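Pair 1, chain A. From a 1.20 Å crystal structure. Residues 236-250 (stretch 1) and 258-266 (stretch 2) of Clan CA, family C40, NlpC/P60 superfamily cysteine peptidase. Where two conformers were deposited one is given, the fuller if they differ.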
# COMPACT_ATOMS: atom_id res chain seq x y z
N THR A 236 4.60 -21.99 3.00
CA THR A 236 5.97 -21.54 3.02
C THR A 236 6.36 -20.65 1.86
O THR A 236 7.51 -20.23 1.81
CB THR A 236 6.90 -22.77 2.99
OG1 THR A 236 6.59 -23.55 1.84
CG2 THR A 236 6.74 -23.63 4.25
N HIS A 237 5.47 -20.39 0.91
CA HIS A 237 5.84 -19.61 -0.26
C HIS A 237 4.60 -18.90 -0.78
O HIS A 237 3.46 -19.28 -0.48
CB HIS A 237 6.41 -20.56 -1.34
CG HIS A 237 7.13 -19.86 -2.44
ND1 HIS A 237 8.39 -19.34 -2.28
CD2 HIS A 237 6.79 -19.64 -3.74
CE1 HIS A 237 8.79 -18.80 -3.42
NE2 HIS A 237 7.84 -18.98 -4.32
N VAL A 238 4.84 -17.88 -1.60
CA VAL A 238 3.76 -17.08 -2.17
C VAL A 238 4.27 -16.41 -3.42
O VAL A 238 5.46 -16.10 -3.53
CB VAL A 238 3.26 -16.02 -1.14
CG1 VAL A 238 4.37 -15.06 -0.76
CG2 VAL A 238 2.02 -15.27 -1.64
N GLY A 239 3.36 -16.17 -4.38
CA GLY A 239 3.64 -15.36 -5.55
C GLY A 239 2.39 -14.64 -5.99
O GLY A 239 1.32 -14.86 -5.44
N MET A 240 2.53 -13.75 -6.97
CA MET A 240 1.41 -12.92 -7.43
C MET A 240 1.07 -13.27 -8.88
O MET A 240 1.94 -13.20 -9.75
CB MET A 240 1.74 -11.42 -7.36
CG MET A 240 0.58 -10.56 -7.71
SD MET A 240 0.91 -8.81 -7.64
CE MET A 240 1.25 -8.58 -5.91
N TYR A 241 -0.18 -13.62 -9.13
CA TYR A 241 -0.63 -13.90 -10.49
C TYR A 241 -0.52 -12.62 -11.31
O TYR A 241 -0.92 -11.54 -10.85
CB TYR A 241 -2.07 -14.42 -10.47
CG TYR A 241 -2.50 -14.98 -11.80
CD1 TYR A 241 -1.98 -16.19 -12.25
CD2 TYR A 241 -3.40 -14.32 -12.58
CE1 TYR A 241 -2.34 -16.71 -13.47
CE2 TYR A 241 -3.76 -14.82 -13.82
CZ TYR A 241 -3.23 -16.03 -14.26
OH TYR A 241 -3.58 -16.56 -15.51
N VAL A 242 -0.04 -12.74 -12.55
CA VAL A 242 0.08 -11.58 -13.41
C VAL A 242 -0.55 -11.80 -14.78
O VAL A 242 -0.36 -11.00 -15.70
CB VAL A 242 1.54 -11.12 -13.55
CG1 VAL A 242 2.08 -10.67 -12.20
CG2 VAL A 242 2.41 -12.21 -14.14
N GLY A 243 -1.33 -12.86 -14.93
CA GLY A 243 -2.05 -13.13 -16.16
C GLY A 243 -1.31 -14.09 -17.06
O GLY A 243 -0.13 -14.39 -16.88
N ASN A 244 -2.03 -14.57 -18.07
CA ASN A 244 -1.46 -15.45 -19.09
C ASN A 244 -0.80 -16.68 -18.47
O ASN A 244 0.22 -17.18 -18.96
CB ASN A 244 -0.46 -14.72 -19.98
CG ASN A 244 -0.28 -15.40 -21.33
OD1 ASN A 244 -1.15 -16.15 -21.79
ND2 ASN A 244 0.85 -15.17 -21.97
N GLY A 245 -1.40 -17.18 -17.38
CA GLY A 245 -0.94 -18.38 -16.71
C GLY A 245 0.38 -18.25 -15.98
O GLY A 245 0.98 -19.27 -15.64
N GLN A 246 0.84 -17.04 -15.71
CA GLN A 246 2.10 -16.80 -15.05
C GLN A 246 1.86 -16.10 -13.72
O GLN A 246 0.93 -15.29 -13.57
CB GLN A 246 2.98 -15.86 -15.85
CG GLN A 246 3.27 -16.29 -17.28
CD GLN A 246 4.06 -17.55 -17.37
OE1 GLN A 246 3.66 -18.51 -18.04
NE2 GLN A 246 5.20 -17.57 -16.71
N PHE A 247 2.74 -16.38 -12.76
CA PHE A 247 2.89 -15.55 -11.58
C PHE A 247 4.32 -15.07 -11.48
O PHE A 247 5.22 -15.58 -12.13
CB PHE A 247 2.42 -16.26 -10.31
CG PHE A 247 3.24 -17.49 -9.85
CD1 PHE A 247 4.30 -17.32 -8.96
CD2 PHE A 247 2.82 -18.80 -10.13
CE1 PHE A 247 4.99 -18.42 -8.45
CE2 PHE A 247 3.49 -19.87 -9.62
CZ PHE A 247 4.59 -19.69 -8.78
N ILE A 248 4.50 -14.02 -10.69
CA ILE A 248 5.82 -13.51 -10.36
C ILE A 248 6.10 -13.76 -8.88
O ILE A 248 5.22 -13.63 -8.02
CB ILE A 248 5.95 -12.02 -10.72
CG1 ILE A 248 6.06 -11.88 -12.24
CG2 ILE A 248 7.16 -11.39 -10.01
CD1 ILE A 248 6.03 -10.45 -12.76
N HIS A 249 7.32 -14.19 -8.58
CA HIS A 249 7.72 -14.45 -7.21
C HIS A 249 9.22 -14.20 -7.02
O HIS A 249 9.99 -14.18 -7.98
CB HIS A 249 7.38 -15.88 -6.76
CG HIS A 249 8.08 -16.99 -7.50
ND1 HIS A 249 8.22 -18.24 -6.94
CD2 HIS A 249 8.58 -17.09 -8.76
CE1 HIS A 249 8.84 -19.05 -7.79
NE2 HIS A 249 9.05 -18.39 -8.91
N ALA A 250 9.60 -13.98 -5.77
CA ALA A 250 11.00 -14.00 -5.39
C ALA A 250 11.31 -15.44 -5.00
O ALA A 250 10.67 -15.98 -4.08
CB ALA A 250 11.27 -13.05 -4.24
N LYS A 258 11.23 -13.31 -10.50
CA LYS A 258 11.05 -13.84 -11.84
C LYS A 258 9.64 -14.35 -12.07
O LYS A 258 8.86 -14.58 -11.13
CB LYS A 258 12.02 -14.99 -12.11
CG LYS A 258 11.85 -16.19 -11.20
CD LYS A 258 12.83 -17.29 -11.57
CE LYS A 258 12.91 -18.30 -10.55
NZ LYS A 258 13.55 -19.55 -11.11
N TYR A 259 9.33 -14.53 -13.35
CA TYR A 259 8.12 -15.22 -13.76
C TYR A 259 8.21 -16.72 -13.47
O TYR A 259 9.29 -17.33 -13.48
CB TYR A 259 7.91 -15.06 -15.26
CG TYR A 259 7.44 -13.69 -15.73
CD1 TYR A 259 6.09 -13.36 -15.74
CD2 TYR A 259 8.34 -12.75 -16.20
CE1 TYR A 259 5.67 -12.14 -16.19
CE2 TYR A 259 7.91 -11.51 -16.64
CZ TYR A 259 6.58 -11.23 -16.66
OH TYR A 259 6.17 -9.99 -17.07
N GLN A 260 7.03 -17.31 -13.31
CA GLN A 260 6.87 -18.75 -13.17
C GLN A 260 5.55 -19.16 -13.80
O GLN A 260 4.51 -18.54 -13.58
CB GLN A 260 6.80 -19.21 -11.71
CG GLN A 260 6.33 -20.69 -11.53
CD GLN A 260 7.33 -21.72 -12.09
OE1 GLN A 260 8.54 -21.57 -11.86
NE2 GLN A 260 6.84 -22.78 -12.80
N ASP A 261 5.58 -20.25 -14.55
CA ASP A 261 4.37 -20.81 -15.13
C ASP A 261 3.55 -21.47 -14.04
O ASP A 261 4.04 -22.39 -13.37
CB ASP A 261 4.76 -21.83 -16.20
CG ASP A 261 3.56 -22.39 -16.92
OD1 ASP A 261 2.87 -23.19 -16.31
OD2 ASP A 261 3.33 -22.03 -18.11
N PHE A 262 2.32 -21.00 -13.85
CA PHE A 262 1.52 -21.43 -12.70
C PHE A 262 1.22 -22.93 -12.77
O PHE A 262 1.42 -23.67 -11.79
CB PHE A 262 0.23 -20.59 -12.70
CG PHE A 262 -0.69 -20.80 -11.51
CD1 PHE A 262 -0.28 -21.41 -10.31
CD2 PHE A 262 -2.01 -20.35 -11.60
CE1 PHE A 262 -1.20 -21.57 -9.24
CE2 PHE A 262 -2.92 -20.50 -10.56
CZ PHE A 262 -2.53 -21.12 -9.37
N TYR A 263 0.75 -23.41 -13.93
CA TYR A 263 0.31 -24.79 -14.02
C TYR A 263 1.47 -25.77 -13.87
O TYR A 263 1.28 -26.86 -13.33
CB TYR A 263 -0.41 -25.00 -15.35
CG TYR A 263 -0.89 -26.42 -15.58
CD1 TYR A 263 -2.02 -26.89 -14.94
CD2 TYR A 263 -0.20 -27.28 -16.46
CE1 TYR A 263 -2.47 -28.18 -15.15
CE2 TYR A 263 -0.64 -28.57 -16.67
CZ TYR A 263 -1.78 -29.02 -16.00
OH TYR A 263 -2.25 -30.31 -16.19
N LYS A 264 2.67 -25.40 -14.31
CA LYS A 264 3.85 -26.25 -14.19
C LYS A 264 4.57 -26.14 -12.85
O LYS A 264 5.50 -26.92 -12.59
CB LYS A 264 4.86 -25.91 -15.28
CG LYS A 264 4.35 -26.18 -16.67
CD LYS A 264 5.49 -26.06 -17.68
CE LYS A 264 5.09 -26.55 -19.06
NZ LYS A 264 5.27 -25.48 -20.06
N TYR A 265 4.21 -25.21 -11.99
CA TYR A 265 4.92 -25.08 -10.73
C TYR A 265 4.62 -26.31 -9.86
O TYR A 265 3.45 -26.57 -9.58
CB TYR A 265 4.48 -23.81 -10.04
CG TYR A 265 5.27 -23.43 -8.82
CD1 TYR A 265 6.64 -23.20 -8.89
CD2 TYR A 265 4.65 -23.24 -7.59
CE1 TYR A 265 7.36 -22.83 -7.79
CE2 TYR A 265 5.38 -22.86 -6.48
CZ TYR A 265 6.72 -22.65 -6.60
OH TYR A 265 7.42 -22.26 -5.49
N PRO A 266 5.63 -27.04 -9.38
CA PRO A 266 5.36 -28.39 -8.84
C PRO A 266 5.12 -28.42 -7.34
O PRO A 266 5.61 -29.34 -6.68
CB PRO A 266 6.64 -29.15 -9.20
CG PRO A 266 7.66 -28.10 -9.08
CD PRO A 266 7.06 -26.87 -9.67
O HOH W 1 0.05 -21.77 -16.23

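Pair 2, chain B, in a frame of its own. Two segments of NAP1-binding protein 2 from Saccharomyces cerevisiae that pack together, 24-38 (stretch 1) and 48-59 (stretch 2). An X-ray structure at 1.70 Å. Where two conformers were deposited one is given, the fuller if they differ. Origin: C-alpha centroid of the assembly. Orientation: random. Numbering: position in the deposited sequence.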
# COMPACT_ATOMS: atom_id res chain seq x y z
N ASP B 24 6.44 -6.71 1.40
CA ASP B 24 5.10 -6.87 2.01
C ASP B 24 4.00 -7.21 0.97
O ASP B 24 3.92 -6.59 -0.11
CB ASP B 24 4.65 -5.59 2.75
CG ASP B 24 5.25 -5.40 4.15
OD1 ASP B 24 5.90 -6.29 4.72
OD2 ASP B 24 5.00 -4.32 4.71
N ILE B 25 3.17 -8.20 1.31
CA ILE B 25 1.96 -8.54 0.55
C ILE B 25 0.83 -7.61 0.93
O ILE B 25 0.47 -7.49 2.12
CB ILE B 25 1.54 -10.02 0.84
CG1 ILE B 25 2.65 -10.98 0.41
CG2 ILE B 25 0.21 -10.39 0.16
CD1 ILE B 25 2.97 -10.94 -1.05
N VAL B 26 0.25 -6.94 -0.07
CA VAL B 26 -0.86 -5.99 0.14
C VAL B 26 -2.00 -6.13 -0.90
O VAL B 26 -1.84 -6.80 -1.91
CB VAL B 26 -0.33 -4.54 0.15
CG1 VAL B 26 0.71 -4.36 1.23
CG2 VAL B 26 0.27 -4.18 -1.21
N PHE B 27 -3.13 -5.48 -0.64
CA PHE B 27 -4.31 -5.51 -1.53
C PHE B 27 -4.77 -4.08 -1.72
O PHE B 27 -5.02 -3.38 -0.73
CB PHE B 27 -5.43 -6.37 -0.91
CG PHE B 27 -5.01 -7.83 -0.70
CD1 PHE B 27 -5.29 -8.81 -1.68
CD2 PHE B 27 -4.26 -8.21 0.43
CE1 PHE B 27 -4.84 -10.12 -1.53
CE2 PHE B 27 -3.89 -9.54 0.61
CZ PHE B 27 -4.17 -10.49 -0.38
N ILE B 28 -4.88 -3.65 -2.98
CA ILE B 28 -5.23 -2.27 -3.29
C ILE B 28 -6.74 -2.17 -3.42
O ILE B 28 -7.36 -2.83 -4.29
CB ILE B 28 -4.54 -1.75 -4.59
CG1 ILE B 28 -3.00 -1.96 -4.57
CG2 ILE B 28 -4.91 -0.30 -4.84
CD1 ILE B 28 -2.24 -1.34 -3.41
N SER B 29 -7.36 -1.33 -2.56
CA SER B 29 -8.82 -1.14 -2.61
C SER B 29 -9.29 -0.22 -3.74
O SER B 29 -10.30 -0.51 -4.41
CB SER B 29 -9.27 -0.58 -1.27
OG SER B 29 -8.85 -1.42 -0.22
N TYR B 30 -8.60 0.93 -3.91
CA TYR B 30 -8.91 1.95 -4.88
C TYR B 30 -7.81 3.02 -4.90
O TYR B 30 -6.94 3.05 -4.02
CB TYR B 30 -10.26 2.63 -4.62
CG TYR B 30 -10.40 3.46 -3.33
CD1 TYR B 30 -10.26 4.85 -3.35
CD2 TYR B 30 -10.74 2.87 -2.12
CE1 TYR B 30 -10.44 5.62 -2.19
CE2 TYR B 30 -10.92 3.64 -0.96
CZ TYR B 30 -10.76 5.01 -1.00
OH TYR B 30 -10.95 5.77 0.16
N LYS B 31 -7.86 3.86 -5.94
CA LYS B 31 -7.01 5.05 -6.05
C LYS B 31 -7.67 6.27 -5.42
O LYS B 31 -8.72 6.75 -5.90
CB LYS B 31 -6.66 5.33 -7.51
CG LYS B 31 -5.69 6.51 -7.73
CD LYS B 31 -5.22 6.56 -9.19
CE LYS B 31 -4.26 7.69 -9.40
NZ LYS B 31 -3.87 7.85 -10.83
N HIS B 32 -7.02 6.83 -4.40
CA HIS B 32 -7.54 8.01 -3.70
C HIS B 32 -7.36 9.33 -4.47
O HIS B 32 -8.24 10.19 -4.45
CB HIS B 32 -6.88 8.13 -2.31
CG HIS B 32 -7.09 9.46 -1.67
ND1 HIS B 32 -8.19 9.74 -0.90
CD2 HIS B 32 -6.39 10.62 -1.74
CE1 HIS B 32 -8.14 10.99 -0.49
NE2 HIS B 32 -7.06 11.55 -0.99
N GLY B 33 -6.19 9.52 -5.07
CA GLY B 33 -5.92 10.66 -5.95
C GLY B 33 -4.55 10.49 -6.60
O GLY B 33 -3.98 9.44 -6.49
N GLN B 34 -4.07 11.52 -7.30
CA GLN B 34 -2.77 11.47 -7.97
C GLN B 34 -1.69 11.07 -6.95
O GLN B 34 -1.44 11.79 -5.99
CB GLN B 34 -2.44 12.84 -8.58
CG GLN B 34 -1.03 13.01 -9.17
CD GLN B 34 -0.54 14.47 -9.19
OE1 GLN B 34 0.60 14.75 -8.79
NE2 GLN B 34 -1.39 15.39 -9.65
N GLY B 35 -1.06 9.92 -7.18
CA GLY B 35 0.09 9.51 -6.39
C GLY B 35 -0.22 8.74 -5.12
O GLY B 35 0.71 8.34 -4.42
N TRP B 36 -1.51 8.48 -4.83
CA TRP B 36 -1.92 7.80 -3.59
C TRP B 36 -2.92 6.66 -3.83
O TRP B 36 -3.99 6.88 -4.42
CB TRP B 36 -2.54 8.82 -2.61
CG TRP B 36 -1.57 9.89 -2.07
CD1 TRP B 36 -1.55 11.22 -2.35
CD2 TRP B 36 -0.51 9.66 -1.13
NE1 TRP B 36 -0.52 11.85 -1.66
CE2 TRP B 36 0.13 10.91 -0.90
CE3 TRP B 36 -0.03 8.53 -0.46
CZ2 TRP B 36 1.21 11.04 -0.03
CZ3 TRP B 36 1.06 8.67 0.42
CH2 TRP B 36 1.65 9.90 0.62
N LEU B 37 -2.56 5.47 -3.32
CA LEU B 37 -3.45 4.32 -3.28
C LEU B 37 -3.90 4.05 -1.82
O LEU B 37 -3.12 4.26 -0.87
CB LEU B 37 -2.73 3.09 -3.85
CG LEU B 37 -2.14 3.21 -5.27
CD1 LEU B 37 -1.45 1.91 -5.58
CD2 LEU B 37 -3.19 3.51 -6.31
N VAL B 38 -5.12 3.52 -1.67
CA VAL B 38 -5.60 2.96 -0.41
C VAL B 38 -5.35 1.44 -0.45
O VAL B 38 -5.88 0.71 -1.32
CB VAL B 38 -7.10 3.21 -0.15
CG1 VAL B 38 -7.55 2.52 1.16
CG2 VAL B 38 -7.40 4.69 -0.05
N GLY B 48 -4.56 1.88 4.92
CA GLY B 48 -4.15 3.29 4.84
C GLY B 48 -3.56 3.67 3.49
O GLY B 48 -3.55 2.85 2.58
N LEU B 49 -3.08 4.90 3.37
CA LEU B 49 -2.53 5.41 2.11
C LEU B 49 -1.05 5.09 1.93
O LEU B 49 -0.23 5.23 2.87
CB LEU B 49 -2.74 6.92 1.98
CG LEU B 49 -4.14 7.35 1.51
CD1 LEU B 49 -5.17 7.16 2.61
CD2 LEU B 49 -4.13 8.78 1.04
N VAL B 50 -0.71 4.69 0.70
CA VAL B 50 0.68 4.42 0.28
C VAL B 50 0.98 5.12 -1.07
O VAL B 50 0.05 5.37 -1.86
CB VAL B 50 0.94 2.91 0.14
CG1 VAL B 50 0.58 2.18 1.48
CG2 VAL B 50 0.17 2.30 -1.06
N PRO B 51 2.26 5.41 -1.35
CA PRO B 51 2.57 6.01 -2.65
C PRO B 51 2.27 5.05 -3.84
O PRO B 51 2.62 3.88 -3.78
CB PRO B 51 4.09 6.28 -2.56
CG PRO B 51 4.42 6.24 -1.08
CD PRO B 51 3.47 5.23 -0.53
N GLU B 52 1.68 5.60 -4.91
CA GLU B 52 1.36 4.82 -6.12
C GLU B 52 2.59 4.12 -6.73
O GLU B 52 2.49 2.97 -7.24
CB GLU B 52 0.71 5.74 -7.15
CG GLU B 52 0.05 5.01 -8.31
CD GLU B 52 -0.63 5.97 -9.28
OE1 GLU B 52 -0.35 7.18 -9.22
OE2 GLU B 52 -1.42 5.49 -10.11
N GLU B 53 3.73 4.80 -6.71
CA GLU B 53 4.97 4.24 -7.29
C GLU B 53 5.73 3.20 -6.40
O GLU B 53 6.79 2.69 -6.81
CB GLU B 53 5.93 5.38 -7.70
CG GLU B 53 5.39 6.32 -8.84
CD GLU B 53 4.85 5.56 -10.07
OE1 GLU B 53 5.62 4.76 -10.65
OE2 GLU B 53 3.66 5.77 -10.44
N PHE B 54 5.24 2.93 -5.18
CA PHE B 54 5.90 2.03 -4.22
C PHE B 54 5.30 0.60 -4.23
O PHE B 54 5.71 -0.24 -3.43
CB PHE B 54 5.82 2.59 -2.78
CG PHE B 54 6.93 3.59 -2.42
CD1 PHE B 54 7.17 4.71 -3.21
CD2 PHE B 54 7.69 3.42 -1.26
CE1 PHE B 54 8.15 5.64 -2.87
CE2 PHE B 54 8.69 4.35 -0.92
CZ PHE B 54 8.90 5.45 -1.72
N VAL B 55 4.31 0.35 -5.10
CA VAL B 55 3.76 -1.03 -5.26
C VAL B 55 3.73 -1.51 -6.70
O VAL B 55 3.66 -0.68 -7.62
CB VAL B 55 2.34 -1.21 -4.63
CG1 VAL B 55 2.27 -0.68 -3.22
CG2 VAL B 55 1.23 -0.63 -5.52
N SER B 56 3.73 -2.83 -6.87
CA SER B 56 3.59 -3.47 -8.17
C SER B 56 2.48 -4.53 -8.09
O SER B 56 2.34 -5.21 -7.05
CB SER B 56 4.89 -4.14 -8.55
OG SER B 56 4.82 -4.65 -9.87
N TYR B 57 1.71 -4.67 -9.17
CA TYR B 57 0.61 -5.65 -9.21
C TYR B 57 1.15 -7.03 -9.54
O TYR B 57 2.01 -7.18 -10.40
CB TYR B 57 -0.48 -5.21 -10.19
CG TYR B 57 -1.21 -3.99 -9.69
CD1 TYR B 57 -2.06 -4.08 -8.57
CD2 TYR B 57 -1.03 -2.75 -10.27
CE1 TYR B 57 -2.73 -2.95 -8.08
CE2 TYR B 57 -1.69 -1.62 -9.77
CZ TYR B 57 -2.51 -1.73 -8.68
OH TYR B 57 -3.14 -0.59 -8.20
N ILE B 58 0.62 -8.04 -8.86
CA ILE B 58 1.04 -9.44 -9.02
C ILE B 58 0.36 -10.06 -10.27
O ILE B 58 -0.86 -10.11 -10.37
CB ILE B 58 0.78 -10.25 -7.70
CG1 ILE B 58 1.85 -9.90 -6.65
CG2 ILE B 58 0.74 -11.77 -7.97
CD1 ILE B 58 1.55 -10.35 -5.20
N GLN B 59 1.17 -10.54 -11.20
CA GLN B 59 0.69 -10.98 -12.52
C GLN B 59 0.11 -12.39 -12.51
O GLN B 59 -0.28 -12.92 -11.47
CB GLN B 59 1.83 -10.87 -13.54
CG GLN B 59 2.27 -9.42 -13.72
CD GLN B 59 3.20 -9.18 -14.90
OE1 GLN B 59 3.42 -10.06 -15.72
NE2 GLN B 59 3.74 -7.97 -14.99
OXT GLN B 59 0.01 -13.03 -13.56

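In both pairs a strand runs into a tight turn with glycine at its first and third positions, returns as a second strand, and there pairs antiparallel with the opening strand of stretch 2. The central 14 residues superpose with an RMSD of 0.9 Å, and the angle between the paired strand directions is similar, 138° in pair 1 and 142° in pair 2. The turn is type I' from Gly A243 to Gln A246 and type II from Gly B33 to Trp B36, yet the CA atoms of Gly A245 and Gly B35 fall 0.9 Å apart after superposition, both residues with positive phi. The carbonyl of each accepts a hydrogen bond from the backbone N of stretch 2 that follows Asp A261 in pair 1 and Pro B51 in pair 2: Phe A262 N to Gly A245 O is 2.8 Å, and Glu B52 N to Gly B35 O is 2.9 Å.

The ladder then continues in register. Phe A247 and Gln A260 form a hydrogen-bonded pair (Phe A247 N to Gln A260 O 2.9 Å, Gln A260 N to Phe A247 O 2.8 Å), as do the matching Leu B37 and Val B50 (Leu B37 N to Val B50 O 3.0 Å, Val B50 N to Leu B37 O 2.9 Å). CA-H...O contacts supplement these bonds in both, for example Tyr A259 CA to Phe A247 O at 3.3 Å and Leu B49 CA to Leu B37 O at 3.2 Å.

The matched positions Phe A247 and Leu B37 are both buried, and each is the residue most covered by the opposite stretch. In pair 1 the packing is aromatic. Gln A260 CB lies over the face of the Phe A247 ring, 3.8 Å from its centroid, while the edge of that ring points to the face of Tyr A265, with Phe A247 CZ 3.7 Å from Tyr A265 CD2. In pair 2 the same space is served by aliphatic branches: Leu B37 CD1 reaches Val B55 CG2 at 3.7 Å, and Leu B37 CB lies 4.1 Å from Val B50 CG2. Val B55 matches Tyr A265, so a methyl group takes the part played by a ring.

On the face bearing Ile A248 and Tyr A259, Ile A248 CD1 sits over the tyrosine ring, 4.1 Å from its centroid, and Val A242 CG2 approaches Tyr A259 CE1 at 3.9 Å. The roles reverse in pair 2. His B32, at the position of Val A242, supplies the ring, and Leu B49, at that of Tyr A259, sets its CD2 4.3 Å from the ring centroid, over the face.

A further exchange lies beside the turn. Tyr A241 CE1 meets Phe A262 CD2 at 4.1 Å, an apolar contact. The matching residues, Lys B31 and Glu B52, instead form a salt bridge, with Lys B31 NZ 3.5 Å from Glu B52 OE2, a separation at which the hydrogen bond is weak. Thus one backbone frame accommodates an apolar contact between two side chains or opposite charges at the same two positions.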